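Local coordinates for PrgX (Enterococcus faecalis, PDB 2AWI), which serves as the receptor for the peptide sex pheromone cCF10 and acts as a repressor in regulating conjugation, probably by binding DNA, at residues R98-R103 with S111-Y116; V7-R12 with K34-S39; Y176-S181 with E218-I223; Q244-K249 with A285-T290. The protein carries 1 engineered substitution. All blocks are in the same frame, centred on the assembly; numbering follows the deposited sequence.

Contact 1: residues R98-R103 with S111-Y116; sequences RIEPKR and SIYLGY
Arg-103 against Tyr-113 and Ile-99 against Tyr-116 make this an apolar, aromatic contact between helix 92-102 and the helix that follows it, 107-122. The CD of Arg-103 sits over the middle of the Tyr-113 ring, 3.4 Å from its centroid, as a CH-pi contact. The first torsion turns Arg-103 CG in between its own N and carbonyl carbon (chi1 70°), and the chain then runs extended beside the tyrosine, pointing the same way. Farther from that face, Arg-103 NH1 donates to Glu-100 O at 3.0 Å, on the other face of that carbonyl from the backbone N of Arg-103, while NE is paired with Asp-137. The Glu-100 carboxylate lies near the same guanidinium, an attraction of charges alone, and a water links its OE2 to Tyr-113 OH, 2.7 Å from the hydroxyl. The helices form a hairpin, in which the segments 98-102 and 111-116 run 134° apart, in the all-helical region assigned to the TPR family. A turn earlier on the first helix, Ile-99 crosses Tyr-116 at about a right angle, its CG1 3.5 Å from Tyr-116 CZ. The CG2 of Ile-99 turns instead to the next helix's backbone, 3.9 Å from Tyr-113 CA, and meets Ile-112 CG2 at 4.3 Å. Arg-98, whose NE is salt-bridged to Glu-78 of helix 74-87, brings NH2 to within 4.0 Å of Tyr-116 OH.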
# COMPACT_ATOMS: atom_id res chain seq x y z
N ARG A 98 5.28 -9.02 54.39
CA ARG A 98 6.44 -8.26 54.83
C ARG A 98 6.40 -6.87 54.20
O ARG A 98 6.70 -5.87 54.85
CB ARG A 98 7.74 -8.97 54.41
CG ARG A 98 9.00 -8.22 54.80
CD ARG A 98 10.28 -8.89 54.28
NE ARG A 98 10.36 -8.91 52.82
CZ ARG A 98 9.96 -9.93 52.06
NH1 ARG A 98 9.45 -11.02 52.62
NH2 ARG A 98 10.06 -9.86 50.74
N ILE A 99 6.02 -6.83 52.93
CA ILE A 99 5.94 -5.58 52.18
C ILE A 99 4.77 -4.69 52.57
O ILE A 99 4.95 -3.51 52.84
CB ILE A 99 5.85 -5.87 50.66
CG1 ILE A 99 7.11 -6.61 50.18
CG2 ILE A 99 5.67 -4.57 49.89
CD1 ILE A 99 8.39 -5.83 50.36
N GLU A 100 3.57 -5.28 52.60
CA GLU A 100 2.34 -4.55 52.93
C GLU A 100 2.53 -3.55 54.07
O GLU A 100 2.18 -2.38 53.94
CB GLU A 100 1.22 -5.55 53.27
CG GLU A 100 -0.20 -4.98 53.20
CD GLU A 100 -0.49 -3.99 54.31
OE1 GLU A 100 -0.23 -4.32 55.49
OE2 GLU A 100 -1.00 -2.88 54.01
N PRO A 101 3.09 -4.00 55.21
CA PRO A 101 3.32 -3.13 56.37
C PRO A 101 4.32 -2.02 56.11
O PRO A 101 4.23 -0.95 56.71
CB PRO A 101 3.83 -4.10 57.43
CG PRO A 101 3.19 -5.40 57.05
CD PRO A 101 3.37 -5.40 55.55
N LYS A 102 5.28 -2.27 55.22
CA LYS A 102 6.32 -1.30 54.89
C LYS A 102 6.02 -0.45 53.66
O LYS A 102 6.87 0.31 53.22
CB LYS A 102 7.64 -2.04 54.66
CG LYS A 102 8.04 -2.97 55.79
CD LYS A 102 9.30 -3.76 55.46
CE LYS A 102 10.50 -2.86 55.24
NZ LYS A 102 11.75 -3.64 55.01
N ARG A 103 4.81 -0.57 53.12
CA ARG A 103 4.45 0.16 51.91
C ARG A 103 4.56 1.68 51.95
O ARG A 103 4.53 2.32 50.89
CB ARG A 103 3.04 -0.22 51.47
CG ARG A 103 1.95 0.29 52.38
CD ARG A 103 0.57 -0.15 51.90
NE ARG A 103 -0.48 0.54 52.64
CZ ARG A 103 -0.65 0.45 53.96
NH1 ARG A 103 0.16 -0.31 54.69
NH2 ARG A 103 -1.61 1.15 54.56
N SER A 111 5.96 1.86 45.67
CA SER A 111 5.99 1.39 44.29
C SER A 111 6.06 -0.14 44.25
O SER A 111 5.40 -0.78 43.45
CB SER A 111 7.18 1.99 43.55
OG SER A 111 7.12 1.70 42.17
N ILE A 112 6.87 -0.73 45.13
CA ILE A 112 7.00 -2.18 45.18
C ILE A 112 5.66 -2.77 45.61
O ILE A 112 5.18 -3.76 45.04
CB ILE A 112 8.09 -2.60 46.18
CG1 ILE A 112 9.46 -2.15 45.67
CG2 ILE A 112 8.07 -4.10 46.36
CD1 ILE A 112 10.58 -2.37 46.67
N TYR A 113 5.06 -2.15 46.62
CA TYR A 113 3.76 -2.56 47.16
C TYR A 113 2.73 -2.70 46.05
O TYR A 113 2.06 -3.73 45.94
CB TYR A 113 3.29 -1.53 48.19
CG TYR A 113 1.84 -1.66 48.57
CD1 TYR A 113 1.39 -2.73 49.34
CD2 TYR A 113 0.90 -0.72 48.14
CE1 TYR A 113 0.04 -2.86 49.69
CE2 TYR A 113 -0.44 -0.83 48.48
CZ TYR A 113 -0.86 -1.91 49.25
OH TYR A 113 -2.19 -2.03 49.60
N LEU A 114 2.59 -1.66 45.22
CA LEU A 114 1.63 -1.69 44.12
C LEU A 114 2.01 -2.81 43.14
O LEU A 114 1.19 -3.26 42.35
CB LEU A 114 1.60 -0.34 43.39
CG LEU A 114 1.11 0.86 44.21
CD1 LEU A 114 1.25 2.15 43.40
CD2 LEU A 114 -0.34 0.63 44.63
N GLY A 115 3.27 -3.23 43.22
CA GLY A 115 3.75 -4.30 42.36
C GLY A 115 3.08 -5.60 42.79
O GLY A 115 2.75 -6.45 41.96
N TYR A 116 2.90 -5.75 44.10
CA TYR A 116 2.24 -6.94 44.64
C TYR A 116 0.74 -6.89 44.35
O TYR A 116 0.13 -7.91 44.04
CB TYR A 116 2.47 -7.04 46.15
CG TYR A 116 3.84 -7.55 46.54
CD1 TYR A 116 4.99 -6.80 46.28
CD2 TYR A 116 3.98 -8.77 47.20
CE1 TYR A 116 6.25 -7.27 46.66
CE2 TYR A 116 5.24 -9.24 47.58
CZ TYR A 116 6.36 -8.49 47.31
OH TYR A 116 7.59 -8.97 47.70
O HOH W 1 -2.69 -2.73 52.19

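Contact 2: residues V7-R12 with K34-S39; sequences VLKQIR and KVEADS
Arg-12 and Glu-36 face each other as a two-pronged salt bridge, the tight part of a contact that joins helix 4-14 to the end of helix 29-36. The arginine comes side-on: NE reaches Glu-36 OE2 at 2.6 Å with a nearly straight N-H...O angle of 173°, and NH2 reaches OE1 at 2.8 Å. Both oxygens are met on their syn sides, and the guanidinium and carboxylate planes are only 27° apart, an arrangement that fixes the rotation of both groups. A bend at chi3 (66°) sets NE toward the acid. OE2 is also hydrogen-bonded with Tyr-32 OH, and Arg-12 NH1 is held by Tyr-17 O, so both buried groups have further polar partners.

The solvent side is looser and belongs to Lys-9. It crosses the carboxylate with its CB 3.8 Å from Glu-36 OE2, but its extended chain leads away into solvent and leaves NZ 5.4 Å from OE1. Leu-8 and Val-35 are buried but touch only lightly, 4.4 Å from Leu-8 CD1 to Val-35 CG1. After Glu-36 the chain leaves the helix through a Schellman motif at Asp-38, whose carboxylate makes weak bonds to the backbone N atoms of Gly-5 and Ser-6.

A similar buried Arg-Glu pair occurs in phage 434 repressor, consistent with an XRE-type helix-turn-helix domain. Leu-8 packs on helix 44-54, Arg-12 and Glu-36 touch helix 19-23, and Val-7 and Ile-11 lie on helix 58-67.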
# COMPACT_ATOMS: atom_id res chain seq x y z
N VAL A 7 37.28 -0.70 40.26
CA VAL A 7 36.95 -0.32 38.89
C VAL A 7 37.94 0.75 38.42
O VAL A 7 38.40 0.73 37.28
CB VAL A 7 35.50 0.21 38.78
CG1 VAL A 7 35.28 0.89 37.43
CG2 VAL A 7 34.51 -0.96 38.92
N LEU A 8 38.27 1.69 39.31
CA LEU A 8 39.24 2.74 38.99
C LEU A 8 40.59 2.11 38.64
O LEU A 8 41.28 2.57 37.72
CB LEU A 8 39.41 3.70 40.17
CG LEU A 8 38.25 4.66 40.47
CD1 LEU A 8 38.62 5.52 41.66
CD2 LEU A 8 37.96 5.54 39.26
N LYS A 9 40.96 1.06 39.36
CA LYS A 9 42.23 0.37 39.11
C LYS A 9 42.20 -0.30 37.74
O LYS A 9 43.13 -0.14 36.94
CB LYS A 9 42.47 -0.68 40.20
CG LYS A 9 43.78 -1.43 40.07
CD LYS A 9 43.99 -2.34 41.27
CE LYS A 9 45.35 -3.02 41.23
NZ LYS A 9 45.58 -3.86 42.43
N GLN A 10 41.13 -1.04 37.47
CA GLN A 10 40.96 -1.72 36.19
C GLN A 10 41.11 -0.72 35.04
O GLN A 10 41.89 -0.93 34.11
CB GLN A 10 39.57 -2.36 36.10
CG GLN A 10 39.20 -2.81 34.68
CD GLN A 10 37.70 -2.74 34.39
OE1 GLN A 10 37.28 -2.86 33.24
NE2 GLN A 10 36.90 -2.54 35.43
N ILE A 11 40.35 0.37 35.11
CA ILE A 11 40.36 1.40 34.07
C ILE A 11 41.71 2.10 34.00
O ILE A 11 42.28 2.26 32.92
CB ILE A 11 39.24 2.45 34.31
CG1 ILE A 11 37.89 1.74 34.47
CG2 ILE A 11 39.16 3.42 33.13
CD1 ILE A 11 36.71 2.67 34.78
N ARG A 12 42.22 2.53 35.15
CA ARG A 12 43.51 3.20 35.20
C ARG A 12 44.62 2.36 34.54
O ARG A 12 45.41 2.88 33.75
CB ARG A 12 43.90 3.51 36.65
CG ARG A 12 45.33 4.01 36.80
CD ARG A 12 45.69 4.35 38.23
NE ARG A 12 45.72 3.18 39.11
CZ ARG A 12 46.65 2.22 39.08
NH1 ARG A 12 47.65 2.27 38.21
NH2 ARG A 12 46.58 1.22 39.94
N LYS A 34 44.43 3.01 49.41
CA LYS A 34 43.33 2.44 50.17
C LYS A 34 42.05 2.50 49.34
O LYS A 34 41.21 1.59 49.40
CB LYS A 34 43.15 3.18 51.50
CG LYS A 34 44.28 2.94 52.49
CD LYS A 34 44.04 3.65 53.82
CE LYS A 34 45.16 3.35 54.80
NZ LYS A 34 45.01 4.09 56.09
N VAL A 35 41.90 3.58 48.57
CA VAL A 35 40.74 3.76 47.71
C VAL A 35 40.65 2.65 46.66
O VAL A 35 39.57 2.11 46.43
CB VAL A 35 40.78 5.12 46.98
CG1 VAL A 35 39.78 5.12 45.84
CG2 VAL A 35 40.46 6.24 47.96
N GLU A 36 41.77 2.31 46.01
CA GLU A 36 41.74 1.26 44.99
C GLU A 36 41.59 -0.12 45.60
O GLU A 36 41.22 -1.07 44.91
CB GLU A 36 43.01 1.28 44.12
CG GLU A 36 43.14 2.49 43.20
CD GLU A 36 44.12 2.25 42.05
OE1 GLU A 36 45.12 1.53 42.25
OE2 GLU A 36 43.90 2.80 40.95
N ALA A 37 41.88 -0.23 46.89
CA ALA A 37 41.75 -1.51 47.57
C ALA A 37 40.31 -1.64 48.08
O ALA A 37 39.93 -2.67 48.63
CB ALA A 37 42.74 -1.59 48.73
N ASP A 38 39.53 -0.58 47.89
CA ASP A 38 38.14 -0.55 48.32
C ASP A 38 38.04 -0.60 49.85
O ASP A 38 37.13 -1.20 50.40
CB ASP A 38 37.36 -1.73 47.72
CG ASP A 38 37.17 -1.59 46.21
OD1 ASP A 38 37.70 -2.43 45.45
OD2 ASP A 38 36.48 -0.63 45.79
N SER A 39 38.99 0.05 50.51
CA SER A 39 39.02 0.09 51.97
C SER A 39 38.97 1.52 52.49
O SER A 39 39.37 1.80 53.62
CB SER A 39 40.28 -0.62 52.48
OG SER A 39 41.46 -0.07 51.93

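Contact 3: residues Y176-S181 with E218-I223; sequences YPIVDS and EHLKTI
The His-219 imidazole turns its edge to the loop 176-181: Ile-178 O lies near the ring plane, 3.5 Å from both CD2 and NE2, while Pro-177 CB approaches CD2 obliquely at 3.9 Å. His-219 CG stands anti to the backbone N (chi1 175°), on the side of the loop; a cis peptide precedes Pro-177. Beside the imidazole the contact is aliphatic. Leu-220 CD2 touches both CB and CG1 of Ile-178, at 3.5 Å from CB. Ile-223 divides its two branches along the loop: CD1 lies 3.7 Å from Ile-178 CG2, and CG2 packs 3.9 Å from Ser-181 CB. What presents Ile-223 to the loop is a type I beta turn, Leu-220 to Ile-223, at the C-terminal end of helix 207-220. Just before the turn, His-219 O accepts from Thr-222 N and, in its carbonyl plane, from Thr-222 OG1 at 2.6 Å. The loop itself connects helices 165-172 and 184-203 and is fastened to the latter: Tyr-176 OH bonds Ile-190 O, Ser-181 OG bonds Asp-187, and Ile-178 rests on Tyr-186, with Leu-220 on Gln-191 of that same helix.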
# COMPACT_ATOMS: atom_id res chain seq x y z
N TYR A 176 2.47 17.30 36.00
CA TYR A 176 2.77 17.86 34.69
C TYR A 176 2.28 19.30 34.56
O TYR A 176 1.41 19.74 35.31
CB TYR A 176 2.16 16.98 33.59
CG TYR A 176 2.79 15.61 33.52
CD1 TYR A 176 2.46 14.62 34.43
CD2 TYR A 176 3.80 15.33 32.59
CE1 TYR A 176 3.12 13.39 34.45
CE2 TYR A 176 4.47 14.11 32.59
CZ TYR A 176 4.13 13.15 33.52
OH TYR A 176 4.83 11.97 33.59
N PRO A 177 2.83 20.05 33.59
CA PRO A 177 3.85 19.63 32.63
C PRO A 177 5.26 19.52 33.21
O PRO A 177 5.54 20.07 34.27
CB PRO A 177 3.77 20.70 31.55
CG PRO A 177 3.45 21.92 32.35
CD PRO A 177 2.37 21.42 33.30
N ILE A 178 6.13 18.81 32.50
CA ILE A 178 7.51 18.65 32.92
C ILE A 178 8.26 19.90 32.44
O ILE A 178 8.01 20.39 31.34
CB ILE A 178 8.16 17.39 32.29
CG1 ILE A 178 7.36 16.13 32.65
CG2 ILE A 178 9.62 17.26 32.74
CD1 ILE A 178 7.28 15.82 34.13
N VAL A 179 9.18 20.40 33.26
CA VAL A 179 9.94 21.58 32.89
C VAL A 179 11.43 21.30 32.65
O VAL A 179 12.04 21.88 31.74
CB VAL A 179 9.81 22.69 33.97
CG1 VAL A 179 8.34 22.96 34.26
CG2 VAL A 179 10.53 22.27 35.25
N ASP A 180 12.01 20.41 33.44
CA ASP A 180 13.43 20.08 33.31
C ASP A 180 13.67 18.59 33.14
O ASP A 180 12.92 17.77 33.66
CB ASP A 180 14.20 20.57 34.54
CG ASP A 180 14.17 22.07 34.68
OD1 ASP A 180 14.30 22.56 35.83
OD2 ASP A 180 14.03 22.77 33.66
N SER A 181 14.72 18.25 32.40
CA SER A 181 15.10 16.85 32.19
C SER A 181 16.17 16.54 33.21
O SER A 181 17.09 17.32 33.39
CB SER A 181 15.69 16.64 30.79
OG SER A 181 16.44 15.43 30.76
N GLU A 218 3.89 15.87 23.79
CA GLU A 218 4.47 16.72 22.77
C GLU A 218 5.26 17.87 23.36
O GLU A 218 6.22 18.35 22.76
CB GLU A 218 3.38 17.24 21.83
CG GLU A 218 2.86 16.17 20.88
CD GLU A 218 3.96 15.62 19.97
OE1 GLU A 218 3.93 14.40 19.67
OE2 GLU A 218 4.83 16.40 19.54
N HIS A 219 4.89 18.31 24.55
CA HIS A 219 5.61 19.40 25.19
C HIS A 219 6.99 18.93 25.63
O HIS A 219 7.94 19.72 25.65
CB HIS A 219 4.84 19.92 26.40
CG HIS A 219 5.59 20.96 27.17
ND1 HIS A 219 5.94 22.17 26.61
CD2 HIS A 219 6.12 20.95 28.41
CE1 HIS A 219 6.66 22.86 27.48
NE2 HIS A 219 6.79 22.14 28.58
N LEU A 220 7.11 17.66 26.01
CA LEU A 220 8.39 17.10 26.44
C LEU A 220 9.46 17.33 25.37
O LEU A 220 10.63 17.50 25.70
CB LEU A 220 8.27 15.60 26.70
CG LEU A 220 7.42 15.09 27.86
CD1 LEU A 220 7.64 13.59 28.00
CD2 LEU A 220 7.81 15.79 29.16
N LYS A 221 9.04 17.35 24.11
CA LYS A 221 9.97 17.54 23.00
C LYS A 221 10.58 18.94 22.91
O LYS A 221 11.43 19.19 22.06
CB LYS A 221 9.28 17.21 21.67
CG LYS A 221 8.89 15.74 21.52
CD LYS A 221 8.09 15.49 20.24
CE LYS A 221 7.71 14.02 20.11
NZ LYS A 221 6.76 13.75 18.98
N THR A 222 10.14 19.85 23.78
CA THR A 222 10.67 21.21 23.77
C THR A 222 11.70 21.38 24.88
O THR A 222 12.37 22.42 24.97
CB THR A 222 9.57 22.27 24.00
OG1 THR A 222 8.96 22.06 25.28
CG2 THR A 222 8.50 22.19 22.91
N ILE A 223 11.81 20.37 25.74
CA ILE A 223 12.75 20.42 26.85
C ILE A 223 14.20 20.21 26.41
O ILE A 223 14.50 19.38 25.55
CB ILE A 223 12.38 19.36 27.92
CG1 ILE A 223 11.01 19.69 28.51
CG2 ILE A 223 13.43 19.34 29.01
CD1 ILE A 223 10.47 18.63 29.46

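Contact 4: residues Q244-K249 with A285-T290; sequences QFLTDK and AKEKFT
A T-shaped phenylalanine pair, Phe-245 with Phe-289, and a lysine-glutamate salt bridge join two helix ends here: the last turn of helix 230-248, and the chain leaving helix 270-286 through a Schellman motif at Lys-288. In the aromatic pair the edge of Phe-245 meets the face of Phe-289, with the centroids 5.3 Å apart and the planes at 78°. It is CZ that does the touching, 3.8 Å above the Phe-289 plane and over its centre, so that several carbons of that ring lie at about equal range. Phe-245 CG stands anti to its backbone N (chi1 -178°), on the side of segment 285-290. Phe-245 also makes an edge-to-face pair with Tyr-254, and Phe-289 of a third subunit packs on it. That subunit is joined to this region by hydrogen bonds as well: Thr-290 OG1 bonds to Asp-248 O of the third subunit, and backbone bonds start from Lys-249 and Thr-290. The contact is thus part of an interface between subunits.

Alongside the rings, Glu-287 bends at chi2 (-62°) and is shared between two cations. OE2 is salt-bridged to Arg-205, while Lys-249 NZ reaches OE1 at 2.9 Å, a weak hydrogen bond within a salt bridge. Leu-246 crosses the acid at about a right angle, its CD2 3.8 Å from Glu-287 CD. The lysine reaches the acid by way of Phe-245, with CD 3.6 Å above that ring's plane and toward its rim.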
# COMPACT_ATOMS: atom_id res chain seq x y z
N GLN A 244 -7.53 11.49 16.28
CA GLN A 244 -8.00 12.26 15.14
C GLN A 244 -9.15 11.57 14.41
O GLN A 244 -10.04 12.23 13.88
CB GLN A 244 -6.85 12.51 14.16
CG GLN A 244 -5.68 13.27 14.75
CD GLN A 244 -4.50 13.40 13.79
OE1 GLN A 244 -3.47 13.97 14.13
NE2 GLN A 244 -4.66 12.86 12.58
N PHE A 245 -9.13 10.25 14.38
CA PHE A 245 -10.18 9.49 13.73
C PHE A 245 -11.44 9.58 14.57
O PHE A 245 -12.54 9.82 14.05
CB PHE A 245 -9.76 8.02 13.59
CG PHE A 245 -10.78 7.16 12.88
CD1 PHE A 245 -11.04 7.34 11.52
CD2 PHE A 245 -11.47 6.18 13.57
CE1 PHE A 245 -11.98 6.54 10.86
CE2 PHE A 245 -12.42 5.38 12.93
CZ PHE A 245 -12.67 5.56 11.57
N LEU A 246 -11.28 9.39 15.87
CA LEU A 246 -12.41 9.44 16.79
C LEU A 246 -13.08 10.81 16.79
O LEU A 246 -14.29 10.91 17.01
CB LEU A 246 -11.95 9.10 18.21
CG LEU A 246 -11.38 7.70 18.45
CD1 LEU A 246 -11.13 7.53 19.94
CD2 LEU A 246 -12.36 6.64 17.95
N THR A 247 -12.31 11.86 16.53
CA THR A 247 -12.83 13.22 16.52
C THR A 247 -13.59 13.57 15.25
O THR A 247 -14.69 14.13 15.30
CB THR A 247 -11.70 14.25 16.71
OG1 THR A 247 -11.07 14.04 17.98
CG2 THR A 247 -12.26 15.67 16.64
N ASP A 248 -13.00 13.24 14.10
CA ASP A 248 -13.62 13.52 12.81
C ASP A 248 -13.32 12.41 11.81
O ASP A 248 -12.58 12.62 10.85
CB ASP A 248 -13.12 14.86 12.26
CG ASP A 248 -11.66 15.12 12.58
OD1 ASP A 248 -11.35 15.32 13.78
OD2 ASP A 248 -10.83 15.13 11.66
N LYS A 249 -13.92 11.24 12.03
CA LYS A 249 -13.73 10.06 11.18
C LYS A 249 -12.92 10.33 9.91
O LYS A 249 -13.45 10.34 8.80
CB LYS A 249 -15.09 9.44 10.82
CG LYS A 249 -15.85 8.95 12.04
CD LYS A 249 -14.95 8.11 12.95
CE LYS A 249 -15.66 7.66 14.22
NZ LYS A 249 -16.72 6.65 13.96
N ALA A 285 -14.51 -1.70 16.66
CA ALA A 285 -15.81 -2.29 16.95
C ALA A 285 -16.75 -1.24 17.54
O ALA A 285 -17.87 -1.06 17.06
CB ALA A 285 -15.65 -3.46 17.91
N LYS A 286 -16.29 -0.53 18.57
CA LYS A 286 -17.10 0.50 19.21
C LYS A 286 -17.56 1.56 18.21
O LYS A 286 -18.60 2.19 18.39
CB LYS A 286 -16.32 1.16 20.35
CG LYS A 286 -16.01 0.21 21.51
CD LYS A 286 -15.02 0.81 22.52
CE LYS A 286 -15.54 2.08 23.16
NZ LYS A 286 -14.65 2.54 24.26
N GLU A 287 -16.77 1.75 17.15
CA GLU A 287 -17.12 2.73 16.14
C GLU A 287 -17.86 2.07 14.97
O GLU A 287 -18.19 2.73 13.98
CB GLU A 287 -15.87 3.44 15.63
CG GLU A 287 -15.05 4.12 16.72
CD GLU A 287 -15.82 5.22 17.44
OE1 GLU A 287 -16.25 6.18 16.77
OE2 GLU A 287 -15.98 5.12 18.67
N LYS A 288 -18.13 0.78 15.11
CA LYS A 288 -18.83 0.01 14.08
C LYS A 288 -18.10 -0.03 12.74
O LYS A 288 -18.72 -0.08 11.68
CB LYS A 288 -20.25 0.56 13.89
CG LYS A 288 -21.05 0.64 15.18
CD LYS A 288 -21.14 -0.72 15.85
CE LYS A 288 -21.77 -0.62 17.23
NZ LYS A 288 -23.10 0.05 17.17
N PHE A 289 -16.77 -0.01 12.81
CA PHE A 289 -15.92 -0.08 11.62
C PHE A 289 -15.22 -1.43 11.62
O PHE A 289 -14.77 -1.90 12.67
CB PHE A 289 -14.85 1.02 11.65
CG PHE A 289 -15.19 2.23 10.82
CD1 PHE A 289 -15.99 3.24 11.34
CD2 PHE A 289 -14.69 2.36 9.53
CE1 PHE A 289 -16.28 4.38 10.58
CE2 PHE A 289 -14.98 3.48 8.76
CZ PHE A 289 -15.78 4.50 9.28
N THR A 290 -15.13 -2.06 10.46
CA THR A 290 -14.44 -3.34 10.36
C THR A 290 -12.99 -3.02 9.99
O THR A 290 -12.72 -2.46 8.93
CB THR A 290 -15.05 -4.22 9.25
OG1 THR A 290 -16.47 -4.30 9.42
CG2 THR A 290 -14.47 -5.62 9.31

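Contacts 2 and 4 are largely buried, whereas contacts 1 and 3 are partly buried, contact 3 with several exposed residues. The chemistry follows the place: contact 2, in the helix-turn-helix domain, rests on a two-bond salt bridge; contact 4 combines an aromatic pair with a salt bridge whose hydrogen bond is weak and whose acid also pairs with Arg-205; contact 1 is carried by rings and aliphatic chains, and contact 3 by aliphatic packing of a loop. No two contacts touch. Contacts 3 and 4 come nearest, about 9 Å between closest atoms, and helix 207-220 serves both, ending in contact 3 and packing near contact 4 through Leu-207. Contacts 2 and 4 lie on opposite sides of the chain's centre, their centres 62 Å apart.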